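Local coordinates for protein prolyl 4-hydroxylase (Phytophthora capsici LT1534, PDB 6IUQ) that probably hydroxylates proline residues at the 4-position as an iron(II)- and 2-oxoglutarate-dependent oxygenase built on a double-stranded beta-helix core, at residues G7-S12 / A49-E54; R57-N62 / T105-L110; Y157-A162 / K235-E240; S210-H215 / R263-R268. All blocks are in the same frame, centred on the assembly; numbering follows the deposited sequence.

Contact 1 (G7-S12 / A49-E54); sequences GVYKES and ASALLE
The N-terminal loop 7-12 is fastened to helix 46-61, which flanks the double-stranded beta-helix core, by a carboxylate that receives one backbone N-H in a bifurcated hydrogen bond. Glu54 carries it. From CB its chain starts with CG anti to the carbonyl carbon (chi1 -73°) and runs straight on through chi2, delivering the carboxylate to the loop backbone between Tyr9 and Lys10. There OE2 lies 2.9 Å and OE1 3.1 Å from Lys10 N, both using their syn lone pairs; the N-H therefore points into the fork, and each bond is bent to about 150°. OE1 also comes to 3.4 Å from Tyr9 CA, and OE2 to 3.4 Å from Lys10 CB, so the carboxylate lies against both residues; the two-centre grip on Lys10 N holds it. Beside it the Tyr9 ring rests obliquely on the helix, CD1 being 3.8 Å from Ala51 CB, while its OH is hydrogen-bonded to Glu55. One turn earlier, Ser50 OG is hydrogen-bonded to His46 O, and Glu11 OE1 to His46 ND1. A water links the two side chains, which do not bond each other, donating to Glu11 OE2 at 2.8 Å and to Ser50 OG at 3.2 Å.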
loop_
_atom_site.group_PDB
_atom_site.type_symbol
_atom_site.label_atom_id
_atom_site.label_comp_id
_atom_site.label_asym_id
_atom_site.label_seq_id
_atom_site.Cartn_x
_atom_site.Cartn_y
_atom_site.Cartn_z
ATOM N N GLY A 7 24.857 -0.755 -18.122
ATOM C CA GLY A 7 24.068 -0.175 -19.200
ATOM C C GLY A 7 23.591 -1.154 -20.260
ATOM O O GLY A 7 23.084 -0.752 -21.316
ATOM N N VAL A 8 23.741 -2.445 -19.984
ATOM C CA VAL A 8 23.309 -3.460 -20.931
ATOM C C VAL A 8 22.199 -4.282 -20.293
ATOM O O VAL A 8 22.329 -4.748 -19.161
ATOM C CB VAL A 8 24.477 -4.379 -21.374
ATOM C CG1 VAL A 8 24.051 -5.249 -22.557
ATOM C CG2 VAL A 8 25.706 -3.542 -21.742
ATOM N N TYR A 9 21.102 -4.446 -21.023
ATOM C CA TYR A 9 19.914 -5.071 -20.463
ATOM C C TYR A 9 19.658 -6.406 -21.137
ATOM O O TYR A 9 19.898 -6.562 -22.332
ATOM C CB TYR A 9 18.703 -4.137 -20.611
ATOM C CG TYR A 9 18.881 -2.836 -19.857
ATOM C CD1 TYR A 9 18.547 -2.740 -18.512
ATOM C CD2 TYR A 9 19.414 -1.709 -20.481
ATOM C CE1 TYR A 9 18.728 -1.561 -17.810
ATOM C CE2 TYR A 9 19.601 -0.521 -19.781
ATOM C CZ TYR A 9 19.255 -0.458 -18.449
ATOM O OH TYR A 9 19.422 0.716 -17.749
ATOM N N LYS A 10 19.157 -7.364 -20.365
ATOM C CA LYS A 10 18.910 -8.711 -20.872
ATOM C C LYS A 10 17.857 -8.770 -21.981
ATOM O O LYS A 10 17.756 -9.769 -22.696
ATOM C CB LYS A 10 18.486 -9.628 -19.724
ATOM C CG LYS A 10 19.525 -10.669 -19.351
ATOM C CD LYS A 10 19.350 -11.956 -20.162
ATOM C CE LYS A 10 18.101 -12.724 -19.745
ATOM N NZ LYS A 10 17.823 -13.877 -20.652
ATOM N N GLU A 11 17.078 -7.705 -22.120
ATOM C CA GLU A 11 15.965 -7.696 -23.061
ATOM C C GLU A 11 15.724 -6.292 -23.600
ATOM O O GLU A 11 15.926 -5.306 -22.900
ATOM C CB GLU A 11 14.707 -8.235 -22.381
ATOM C CG GLU A 11 13.430 -8.067 -23.184
ATOM C CD GLU A 11 12.230 -8.685 -22.488
ATOM O OE1 GLU A 11 11.070 -8.273 -22.781
ATOM O OE2 GLU A 11 12.458 -9.587 -21.650
ATOM N N SER A 12 15.303 -6.194 -24.849
ATOM C CA SER A 12 15.059 -4.892 -25.426
ATOM C C SER A 12 13.804 -4.301 -24.782
ATOM O O SER A 12 12.891 -5.036 -24.420
ATOM C CB SER A 12 14.925 -4.999 -26.946
ATOM O OG SER A 12 13.630 -5.420 -27.313
ATOM N N ALA A 49 9.670 -3.342 -17.288
ATOM C CA ALA A 49 9.719 -3.940 -15.952
ATOM C C ALA A 49 11.005 -4.739 -15.700
ATOM O O ALA A 49 11.588 -4.655 -14.615
ATOM C CB ALA A 49 8.508 -4.826 -15.722
ATOM N N SER A 50 11.454 -5.507 -16.687
ATOM C CA SER A 50 12.715 -6.248 -16.553
ATOM C C SER A 50 13.921 -5.335 -16.364
ATOM O O SER A 50 14.810 -5.613 -15.548
ATOM C CB SER A 50 12.965 -7.137 -17.777
ATOM O OG SER A 50 12.059 -8.218 -17.823
ATOM N N ALA A 51 13.966 -4.270 -17.158
ATOM C CA ALA A 51 15.017 -3.261 -17.048
ATOM C C ALA A 51 15.110 -2.664 -15.635
ATOM O O ALA A 51 16.200 -2.524 -15.092
ATOM C CB ALA A 51 14.784 -2.170 -18.059
ATOM N N LEU A 52 13.968 -2.318 -15.046
ATOM C CA LEU A 52 13.935 -1.725 -13.707
ATOM C C LEU A 52 14.448 -2.739 -12.679
ATOM O O LEU A 52 15.220 -2.382 -11.779
ATOM C CB LEU A 52 12.512 -1.255 -13.354
ATOM C CG LEU A 52 11.969 -0.050 -14.152
ATOM C CD1 LEU A 52 10.458 0.108 -14.001
ATOM C CD2 LEU A 52 12.669 1.222 -13.740
ATOM N N LEU A 53 14.036 -4.002 -12.837
ATOM C CA LEU A 53 14.474 -5.093 -11.953
ATOM C C LEU A 53 15.988 -5.300 -12.036
ATOM O O LEU A 53 16.647 -5.455 -11.010
ATOM C CB LEU A 53 13.743 -6.416 -12.292
ATOM C CG LEU A 53 14.159 -7.701 -11.551
ATOM C CD1 LEU A 53 14.037 -7.560 -10.035
ATOM C CD2 LEU A 53 13.377 -8.933 -12.043
ATOM N N GLU A 54 16.535 -5.295 -13.249
ATOM C CA GLU A 54 17.980 -5.447 -13.428
ATOM C C GLU A 54 18.733 -4.362 -12.662
ATOM O O GLU A 54 19.680 -4.657 -11.927
ATOM C CB GLU A 54 18.357 -5.427 -14.916
ATOM C CG GLU A 54 17.952 -6.707 -15.661
ATOM C CD GLU A 54 18.361 -6.720 -17.140
ATOM O OE1 GLU A 54 19.574 -6.571 -17.422
ATOM O OE2 GLU A 54 17.467 -6.906 -18.015
HETATM O O HOH W 1 13.912 -10.332 -19.373
#

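Contact 2 (R57-N62 / T105-L110); sequences RWLNEN and TKVPEL
Trp58 leaves helix 46-61 with CG anti to the backbone N (chi1 -176°), whereas Leu59 has CG anti to the carbonyl carbon (chi1 -73°) and an extended chi2; the two torsions send neighbouring side chains to different parts of segment 105-110. The indole is carried toward Lys106, whose chain, straight as far as CE and bent only at the last torsion, crosses it at about a right angle. The six-membered ring does the touching: Trp58 CZ3 lies 4.0 Å from Lys106 CB, and Trp58 CH2 lies 4.2 Å from Lys106 CD, so the lysine contributes its methylenes while its amine leads away. Leu59 instead meets Val107 tip to tip. Val107 CG1, anti to its own carbonyl carbon, sits 3.9 Å from Leu59 CG and 4.0 Å from Leu59 CD2, facing the fork of the leucine. The other branch, Leu59 CD1, reaches 3.8 Å to Leu110 CD1, again tip to tip. No hydrogen bond joins the two segments; the polar link lies one turn back, where Glu55 accepts from the backbone N-H groups of Glu109 and Leu110. Leu59 and Leu110 also both touch Leu143 of strand 139-146, so the arrangement is apolar packing of the end of helix 46-61 on the N-cap residue Val107 and first turn of helix 108-115, backed by the large sheet of the double-stranded beta-helix fold.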
loop_
_atom_site.group_PDB
_atom_site.type_symbol
_atom_site.label_atom_id
_atom_site.label_comp_id
_atom_site.label_asym_id
_atom_site.label_seq_id
_atom_site.Cartn_x
_atom_site.Cartn_y
_atom_site.Cartn_z
ATOM N N ARG A 57 18.614 -5.154 -8.936
ATOM C CA ARG A 57 19.519 -6.231 -8.576
ATOM C C ARG A 57 20.958 -5.719 -8.528
ATOM O O ARG A 57 21.742 -6.115 -7.671
ATOM C CB ARG A 57 19.405 -7.388 -9.566
ATOM C CG ARG A 57 18.157 -8.246 -9.421
ATOM C CD ARG A 57 18.455 -9.631 -9.963
ATOM N NE ARG A 57 17.288 -10.360 -10.449
ATOM C CZ ARG A 57 16.499 -11.126 -9.697
ATOM N NH1 ARG A 57 16.732 -11.256 -8.393
ATOM N NH2 ARG A 57 15.474 -11.769 -10.260
ATOM N N TRP A 58 21.298 -4.832 -9.456
ATOM C CA TRP A 58 22.616 -4.233 -9.468
ATOM C C TRP A 58 22.864 -3.426 -8.202
ATOM O O TRP A 58 23.923 -3.530 -7.588
ATOM C CB TRP A 58 22.791 -3.346 -10.689
ATOM C CG TRP A 58 24.167 -2.796 -10.783
ATOM C CD1 TRP A 58 25.254 -3.392 -11.367
ATOM C CD2 TRP A 58 24.628 -1.549 -10.256
ATOM N NE1 TRP A 58 26.356 -2.583 -11.245
ATOM C CE2 TRP A 58 26.001 -1.446 -10.566
ATOM C CE3 TRP A 58 24.012 -0.503 -9.562
ATOM C CZ2 TRP A 58 26.762 -0.342 -10.212
ATOM C CZ3 TRP A 58 24.771 0.591 -9.206
ATOM C CH2 TRP A 58 26.135 0.663 -9.531
ATOM N N LEU A 59 21.887 -2.614 -7.817
ATOM C CA LEU A 59 21.992 -1.828 -6.597
ATOM C C LEU A 59 22.246 -2.734 -5.407
ATOM O O LEU A 59 23.011 -2.396 -4.500
ATOM C CB LEU A 59 20.722 -1.010 -6.371
ATOM C CG LEU A 59 20.565 0.187 -7.301
ATOM C CD1 LEU A 59 19.208 0.819 -7.098
ATOM C CD2 LEU A 59 21.685 1.197 -7.053
ATOM N N ASN A 60 21.600 -3.894 -5.428
ATOM C CA ASN A 60 21.747 -4.874 -4.363
ATOM C C ASN A 60 23.111 -5.589 -4.361
ATOM O O ASN A 60 23.633 -5.931 -3.295
ATOM C CB ASN A 60 20.633 -5.908 -4.458
ATOM C CG ASN A 60 20.632 -6.852 -3.289
ATOM O OD1 ASN A 60 20.510 -6.423 -2.137
ATOM N ND2 ASN A 60 20.770 -8.148 -3.569
ATOM N N GLU A 61 23.668 -5.826 -5.547
ATOM C CA GLU A 61 25.000 -6.420 -5.673
ATOM C C GLU A 61 26.067 -5.460 -5.175
ATOM O O GLU A 61 27.100 -5.872 -4.658
ATOM C CB GLU A 61 25.310 -6.789 -7.121
ATOM C CG GLU A 61 24.623 -8.038 -7.652
ATOM C CD GLU A 61 24.765 -8.164 -9.173
ATOM O OE1 GLU A 61 24.662 -7.126 -9.872
ATOM O OE2 GLU A 61 24.996 -9.293 -9.668
ATOM N N ASN A 62 25.825 -4.170 -5.351
ATOM C CA ASN A 62 26.812 -3.188 -4.957
ATOM C C ASN A 62 26.448 -2.559 -3.624
ATOM O O ASN A 62 26.744 -1.395 -3.350
ATOM C CB ASN A 62 26.979 -2.154 -6.061
ATOM C CG ASN A 62 27.595 -2.758 -7.311
ATOM O OD1 ASN A 62 26.922 -3.458 -8.069
ATOM N ND2 ASN A 62 28.885 -2.518 -7.515
ATOM N N THR A 105 21.647 8.696 -10.224
ATOM C CA THR A 105 22.504 8.826 -11.403
ATOM C C THR A 105 23.137 7.493 -11.814
ATOM O O THR A 105 23.527 7.312 -12.969
ATOM C CB THR A 105 23.615 9.871 -11.152
ATOM O OG1 THR A 105 23.027 11.063 -10.615
ATOM C CG2 THR A 105 24.357 10.216 -12.445
ATOM N N LYS A 106 23.221 6.550 -10.881
ATOM C CA LYS A 106 23.770 5.238 -11.207
ATOM C C LYS A 106 22.782 4.361 -11.963
ATOM O O LYS A 106 23.193 3.409 -12.611
ATOM C CB LYS A 106 24.228 4.504 -9.943
ATOM C CG LYS A 106 25.243 5.278 -9.114
ATOM C CD LYS A 106 25.691 4.491 -7.888
ATOM C CE LYS A 106 26.819 5.220 -7.149
ATOM N NZ LYS A 106 28.030 5.422 -8.010
ATOM N N VAL A 107 21.486 4.679 -11.884
ATOM C CA VAL A 107 20.441 3.799 -12.429
ATOM C C VAL A 107 19.406 4.539 -13.282
ATOM O O VAL A 107 18.338 4.931 -12.798
ATOM C CB VAL A 107 19.725 3.045 -11.293
ATOM C CG1 VAL A 107 20.532 1.813 -10.874
ATOM C CG2 VAL A 107 19.488 3.969 -10.085
ATOM N N PRO A 108 19.713 4.705 -14.575
ATOM C CA PRO A 108 18.951 5.568 -15.493
ATOM C C PRO A 108 17.449 5.279 -15.600
ATOM O O PRO A 108 16.652 6.232 -15.667
ATOM C CB PRO A 108 19.638 5.319 -16.849
ATOM C CG PRO A 108 21.026 4.935 -16.498
ATOM C CD PRO A 108 20.883 4.097 -15.239
ATOM N N GLU A 109 17.055 4.010 -15.642
ATOM C CA GLU A 109 15.634 3.713 -15.732
ATOM C C GLU A 109 14.939 4.016 -14.406
ATOM O O GLU A 109 13.796 4.473 -14.386
ATOM C CB GLU A 109 15.391 2.254 -16.150
ATOM C CG GLU A 109 15.977 1.896 -17.509
ATOM C CD GLU A 109 15.536 2.859 -18.614
ATOM O OE1 GLU A 109 14.352 3.280 -18.637
ATOM O OE2 GLU A 109 16.389 3.212 -19.461
ATOM N N LEU A 110 15.615 3.752 -13.294
ATOM C CA LEU A 110 15.021 4.088 -12.002
ATOM C C LEU A 110 14.992 5.601 -11.818
ATOM O O LEU A 110 14.054 6.127 -11.231
ATOM C CB LEU A 110 15.773 3.415 -10.861
ATOM C CG LEU A 110 15.539 1.907 -10.737
ATOM C CD1 LEU A 110 16.501 1.279 -9.721
ATOM C CD2 LEU A 110 14.081 1.620 -10.366
#

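Contact 3 (Y157-A162 / K235-E240); sequences YDNPGA and KVNAPE. With FE2 (Fe (II) ion), chain C.
Two side-chain amides, Asn159 and Asn237, meet tip to tip with their planes 85° apart, almost perpendicular. Asn237 ND2 approaches the edge of the Asn159 amide, lying in the carbonyl plane on a lone pair of OD1 at 3.1 Å. The bond is nearly straight at the hydrogen (163°), and OD1 lies close to the amide plane of Asn237, so the N-H is well aimed from both sides. The same OD1 takes a weak, bent hydrogen bond from Gly161 N, two residues on. At the other corner of the Asn159 amide, ND2 rests 3.4 Å from Val236 CG2 and donates its stronger hydrogen bond to Arg166 O. Asn237 ND2 also gives a hydrogen bond to a water at 2.9 Å, which donates to Ala162 O, while Asn237 OD1 accepts from Arg268 NH2 and sits 3.4 Å from Gly161 CA. Immediately before Asn159, Asp158 binds the iron through OD1 at 2.4 Å, and its OD2 is held by Thr169 and Trp230. His156 and His215 complete the protein ligands, so the amide pair joins the loop that follows strand 224-232 to the loop just after the HXD part of the facial triad of 2-oxoglutarate-dependent oxygenases.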
loop_
_atom_site.group_PDB
_atom_site.type_symbol
_atom_site.label_atom_id
_atom_site.label_comp_id
_atom_site.label_asym_id
_atom_site.label_seq_id
_atom_site.Cartn_x
_atom_site.Cartn_y
_atom_site.Cartn_z
ATOM N N TYR A 157 -2.000 0.658 8.247
ATOM C CA TYR A 157 -2.289 1.632 7.189
ATOM C C TYR A 157 -0.974 2.329 6.818
ATOM O O TYR A 157 -0.167 2.612 7.697
ATOM C CB TYR A 157 -3.341 2.643 7.664
ATOM C CG TYR A 157 -4.717 2.050 7.934
ATOM C CD1 TYR A 157 -4.991 1.360 9.113
ATOM C CD2 TYR A 157 -5.743 2.196 7.009
ATOM C CE1 TYR A 157 -6.262 0.828 9.354
ATOM C CE2 TYR A 157 -7.005 1.672 7.243
ATOM C CZ TYR A 157 -7.255 0.980 8.406
ATOM O OH TYR A 157 -8.508 0.462 8.628
ATOM N N ASP A 158 -0.748 2.582 5.528
ATOM C CA ASP A 158 0.465 3.273 5.069
ATOM C C ASP A 158 0.573 4.691 5.623
ATOM O O ASP A 158 1.674 5.197 5.837
ATOM C CB ASP A 158 0.526 3.287 3.544
ATOM C CG ASP A 158 1.141 2.061 3.042
ATOM O OD1 ASP A 158 1.487 1.234 3.898
ATOM O OD2 ASP A 158 1.342 1.903 1.840
ATOM N N ASN A 159 -0.579 5.315 5.862
ATOM C CA ASN A 159 -0.682 6.543 6.633
ATOM C C ASN A 159 -1.504 6.238 7.877
ATOM O O ASN A 159 -2.729 6.207 7.812
ATOM C CB ASN A 159 -1.326 7.657 5.791
ATOM C CG ASN A 159 -1.311 9.021 6.469
ATOM O OD1 ASN A 159 -1.225 9.135 7.699
ATOM N ND2 ASN A 159 -1.437 10.074 5.658
ATOM N N PRO A 160 -0.828 6.005 9.013
ATOM C CA PRO A 160 -1.492 5.696 10.298
ATOM C C PRO A 160 -2.044 6.920 11.029
ATOM O O PRO A 160 -2.770 6.791 12.003
ATOM C CB PRO A 160 -0.382 5.039 11.129
ATOM C CG PRO A 160 0.918 5.493 10.500
ATOM C CD PRO A 160 0.643 5.869 9.072
ATOM N N GLY A 161 -1.716 8.084 10.530
ATOM C CA GLY A 161 -2.170 9.338 11.036
ATOM C C GLY A 161 -1.025 10.249 11.301
ATOM O O GLY A 161 0.000 10.159 10.713
ATOM N N ALA A 162 -1.279 11.175 12.196
ATOM C CA ALA A 162 -0.318 12.119 12.776
ATOM C C ALA A 162 0.159 13.091 11.829
ATOM O O ALA A 162 -0.621 13.881 11.379
ATOM C CB ALA A 162 0.850 11.421 13.410
ATOM N N LYS A 235 -4.283 17.431 2.042
ATOM C CA LYS A 235 -5.448 17.481 2.934
ATOM C C LYS A 235 -5.612 16.236 3.779
ATOM O O LYS A 235 -6.670 16.018 4.370
ATOM C CB LYS A 235 -6.731 17.686 2.135
ATOM C CG LYS A 235 -6.819 19.030 1.440
ATOM C CD LYS A 235 -8.223 19.252 0.899
ATOM C CE LYS A 235 -8.647 18.102 -0.004
ATOM N NZ LYS A 235 -9.995 18.316 -0.615
ATOM N N VAL A 236 -4.571 15.416 3.834
ATOM C CA VAL A 236 -4.663 14.162 4.556
ATOM C C VAL A 236 -4.601 14.416 6.074
ATOM O O VAL A 236 -4.028 15.404 6.529
ATOM C CB VAL A 236 -3.556 13.183 4.087
ATOM C CG1 VAL A 236 -2.245 13.450 4.813
ATOM C CG2 VAL A 236 -3.993 11.777 4.304
ATOM N N ASN A 237 -5.227 13.527 6.838
ATOM C CA ASN A 237 -5.327 13.629 8.298
ATOM C C ASN A 237 -6.026 14.917 8.774
ATOM O O ASN A 237 -5.716 15.453 9.826
ATOM C CB ASN A 237 -3.941 13.484 8.926
ATOM C CG ASN A 237 -3.389 12.072 8.757
ATOM O OD1 ASN A 237 -4.135 11.102 8.829
ATOM N ND2 ASN A 237 -2.088 11.955 8.526
ATOM N N ALA A 238 -6.998 15.358 7.984
ATOM C CA ALA A 238 -7.849 16.500 8.281
ATOM C C ALA A 238 -8.788 16.220 9.457
ATOM O O ALA A 238 -8.996 15.060 9.823
ATOM C CB ALA A 238 -8.666 16.878 7.027
ATOM N N PRO A 239 -9.359 17.286 10.050
ATOM C CA PRO A 239 -10.341 17.129 11.137
ATOM C C PRO A 239 -11.575 16.301 10.742
ATOM O O PRO A 239 -11.992 15.448 11.536
ATOM C CB PRO A 239 -10.743 18.576 11.459
ATOM C CG PRO A 239 -9.539 19.384 11.080
ATOM C CD PRO A 239 -8.994 18.701 9.843
ATOM N N GLU A 240 -12.138 16.528 9.555
ATOM C CA GLU A 240 -13.323 15.774 9.155
ATOM C C GLU A 240 -12.995 14.301 8.906
ATOM O O GLU A 240 -13.894 13.459 8.864
ATOM C CB GLU A 240 -13.975 16.367 7.906
ATOM C CG GLU A 240 -13.100 16.357 6.673
ATOM C CD GLU A 240 -12.443 17.706 6.429
ATOM O OE1 GLU A 240 -12.368 18.126 5.249
ATOM O OE2 GLU A 240 -12.015 18.348 7.419
HETATM FE FE FE2 C . 2.359 -1.015 3.751
HETATM O O HOH W 2 -0.848 14.549 8.189
#

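Contact 4 (S210-H215 / R263-R268); sequences SDWMLH and RSPVQR. With FE2 (Fe (II) ion), chain C.
Trp212, its CG in the crowded position between backbone N and carbonyl carbon (chi1 50°), lies beside Arg263 and points the same way, the indole spread along the arginine backbone. Arg263 CA stands 3.7 Å from the centroid of the six-membered ring, 16° off its normal, a CH-pi contact over the face; Arg263 O covers the same face, 3.5 Å from Trp212 CE2. The guanidinium plane is turned 76° to the indole, and Arg263 NH2 bonds Asp33 O. Pro265 crosses the indole obliquely and runs alongside Asp211, with Pro265 CA giving a CA-H...O contact to Asp211 O at 3.4 Å. That oxygen also lies over one face of the Arg268 guanidinium. Asp211 and Trp212 lie just before strand 214-217 of the double-stranded beta-helix, whose His215 binds iron through NE2 at 2.3 Å, its ND1 donating to Met213 O (a selenomethionine) at 3.1 Å in the ring plane, which fixes the ring's rotation. In the other segment, Ser264 OG accepts from Val266 N, an ST turn. Ser264 O accepts from Gln267 N and NE2, and the extended Gln267 chain turns OE1, bonded to Tyr157 OH, toward a water donating at 2.7 Å and accepting from Leu214 N.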
loop_
_atom_site.group_PDB
_atom_site.type_symbol
_atom_site.label_atom_id
_atom_site.label_comp_id
_atom_site.label_asym_id
_atom_site.label_seq_id
_atom_site.Cartn_x
_atom_site.Cartn_y
_atom_site.Cartn_z
ATOM N N SER A 210 -3.599 5.270 0.976
ATOM C CA SER A 210 -2.682 5.168 2.099
ATOM C C SER A 210 -3.404 5.389 3.444
ATOM O O SER A 210 -3.075 4.716 4.429
ATOM C CB SER A 210 -1.522 6.147 1.935
ATOM O OG SER A 210 -0.926 5.994 0.636
ATOM N N ASP A 211 -4.396 6.290 3.489
ATOM C CA ASP A 211 -5.041 6.612 4.766
ATOM C C ASP A 211 -6.330 5.846 5.076
ATOM O O ASP A 211 -6.849 5.977 6.187
ATOM C CB ASP A 211 -5.327 8.107 4.875
ATOM C CG ASP A 211 -6.014 8.659 3.658
ATOM O OD1 ASP A 211 -6.072 7.956 2.621
ATOM O OD2 ASP A 211 -6.488 9.808 3.735
ATOM N N TRP A 212 -6.859 5.046 4.156
ATOM C CA TRP A 212 -7.969 4.182 4.569
ATOM C C TRP A 212 -8.020 2.791 3.962
ATOM O O TRP A 212 -9.103 2.225 3.839
ATOM C CB TRP A 212 -9.323 4.863 4.326
ATOM C CG TRP A 212 -9.641 5.482 2.994
ATOM C CD1 TRP A 212 -9.379 6.777 2.608
ATOM C CD2 TRP A 212 -10.380 4.891 1.913
ATOM N NE1 TRP A 212 -9.874 7.005 1.349
ATOM C CE2 TRP A 212 -10.492 5.870 0.897
ATOM C CE3 TRP A 212 -10.929 3.622 1.692
ATOM C CZ2 TRP A 212 -11.152 5.628 -0.319
ATOM C CZ3 TRP A 212 -11.592 3.383 0.489
ATOM C CH2 TRP A 212 -11.695 4.385 -0.506
HETATM N N MSE A 213 -6.868 2.228 3.605
HETATM C CA MSE A 213 -6.814 0.829 3.202
HETATM C C MSE A 213 -5.928 -0.015 4.123
HETATM O O MSE A 213 -4.698 0.025 4.041
HETATM C CB MSE A 213 -6.327 0.705 1.756
HETATM C CG MSE A 213 -6.227 -0.714 1.268
HETATM SE SE MSE A 213 -7.936 -1.697 1.406
HETATM C CE MSE A 213 -9.084 -0.511 0.371
ATOM N N LEU A 214 -6.563 -0.798 4.984
ATOM C CA LEU A 214 -5.842 -1.700 5.881
ATOM C C LEU A 214 -5.207 -2.817 5.057
ATOM O O LEU A 214 -5.825 -3.326 4.110
ATOM C CB LEU A 214 -6.786 -2.273 6.961
ATOM C CG LEU A 214 -6.143 -3.219 7.987
ATOM C CD1 LEU A 214 -5.215 -2.463 8.926
ATOM C CD2 LEU A 214 -7.185 -4.010 8.772
ATOM N N HIS A 215 -3.970 -3.187 5.376
ATOM C CA HIS A 215 -3.313 -4.274 4.634
ATOM C C HIS A 215 -2.182 -4.886 5.432
ATOM O O HIS A 215 -1.802 -4.383 6.481
ATOM C CB HIS A 215 -2.772 -3.788 3.280
ATOM C CG HIS A 215 -1.726 -2.721 3.392
ATOM N ND1 HIS A 215 -2.030 -1.412 3.691
ATOM C CD2 HIS A 215 -0.380 -2.776 3.256
ATOM C CE1 HIS A 215 -0.918 -0.699 3.716
ATOM N NE2 HIS A 215 0.105 -1.506 3.470
ATOM N N ARG A 263 -14.851 4.102 3.604
ATOM C CA ARG A 263 -14.024 5.009 2.805
ATOM C C ARG A 263 -13.462 6.160 3.612
ATOM O O ARG A 263 -13.002 7.151 3.055
ATOM C CB ARG A 263 -14.829 5.580 1.635
ATOM C CG ARG A 263 -15.397 4.519 0.713
ATOM C CD ARG A 263 -16.131 5.130 -0.456
ATOM N NE ARG A 263 -15.228 5.922 -1.278
ATOM C CZ ARG A 263 -15.227 7.249 -1.304
ATOM N NH1 ARG A 263 -16.104 7.916 -0.572
ATOM N NH2 ARG A 263 -14.363 7.903 -2.069
ATOM N N SER A 264 -13.506 6.032 4.929
ATOM C CA SER A 264 -13.068 7.108 5.800
ATOM C C SER A 264 -11.874 6.683 6.623
ATOM O O SER A 264 -11.864 5.570 7.141
ATOM C CB SER A 264 -14.207 7.535 6.729
ATOM O OG SER A 264 -13.705 8.340 7.770
ATOM N N PRO A 265 -10.863 7.564 6.748
ATOM C CA PRO A 265 -9.679 7.296 7.570
ATOM C C PRO A 265 -9.987 7.124 9.055
ATOM O O PRO A 265 -9.127 6.645 9.795
ATOM C CB PRO A 265 -8.808 8.534 7.348
ATOM C CG PRO A 265 -9.260 9.072 6.003
ATOM C CD PRO A 265 -10.724 8.805 5.974
ATOM N N VAL A 266 -11.191 7.479 9.488
ATOM C CA VAL A 266 -11.543 7.348 10.894
ATOM C C VAL A 266 -11.545 5.861 11.290
ATOM O O VAL A 266 -11.403 5.515 12.467
ATOM C CB VAL A 266 -12.921 8.027 11.209
ATOM C CG1 VAL A 266 -14.096 7.175 10.734
ATOM C CG2 VAL A 266 -13.047 8.332 12.702
ATOM N N GLN A 267 -11.638 4.983 10.296
ATOM C CA GLN A 267 -11.612 3.547 10.556
ATOM C C GLN A 267 -10.333 3.092 11.259
ATOM O O GLN A 267 -10.332 2.059 11.929
ATOM C CB GLN A 267 -11.781 2.758 9.250
ATOM C CG GLN A 267 -10.579 2.786 8.302
ATOM C CD GLN A 267 -10.878 2.049 6.998
ATOM O OE1 GLN A 267 -10.275 1.001 6.706
ATOM N NE2 GLN A 267 -11.832 2.579 6.214
ATOM N N ARG A 268 -9.253 3.857 11.098
ATOM C CA ARG A 268 -7.962 3.547 11.722
ATOM C C ARG A 268 -8.045 3.506 13.260
ATOM O O ARG A 268 -7.221 2.861 13.929
ATOM C CB ARG A 268 -6.902 4.570 11.271
ATOM C CG ARG A 268 -6.731 4.618 9.754
ATOM C CD ARG A 268 -5.788 5.713 9.288
ATOM N NE ARG A 268 -6.330 7.034 9.546
ATOM C CZ ARG A 268 -5.697 8.172 9.268
ATOM N NH1 ARG A 268 -4.486 8.165 8.719
ATOM N NH2 ARG A 268 -6.272 9.322 9.551
HETATM FE FE FE2 C . 2.359 -1.015 3.751
HETATM O O HOH W 3 -9.198 -0.847 5.037
#

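How the contacts relate
From the N terminus, contact 1 closes a loop of 36 residues between the leading segment and helix 46-61; the same helix then opens contact 2, which returns at the start of helix 108-115. The two follow in series and touch, Leu52 packing on Glu109 and Leu110, so a loop and two helices form one flank beside the sheet. Contacts 3 and 4 come later, across the chain's centre from contact 1, with their segments alternating along the sequence, so the loops cross. They share hydrogen bonds, among them a probable one between Asn159 O and Arg268 NH1. Together they tie the Asp158 loop and the segment leading into the His215 strand to the segments after strand 224-232 and helix 254-262, around the iron.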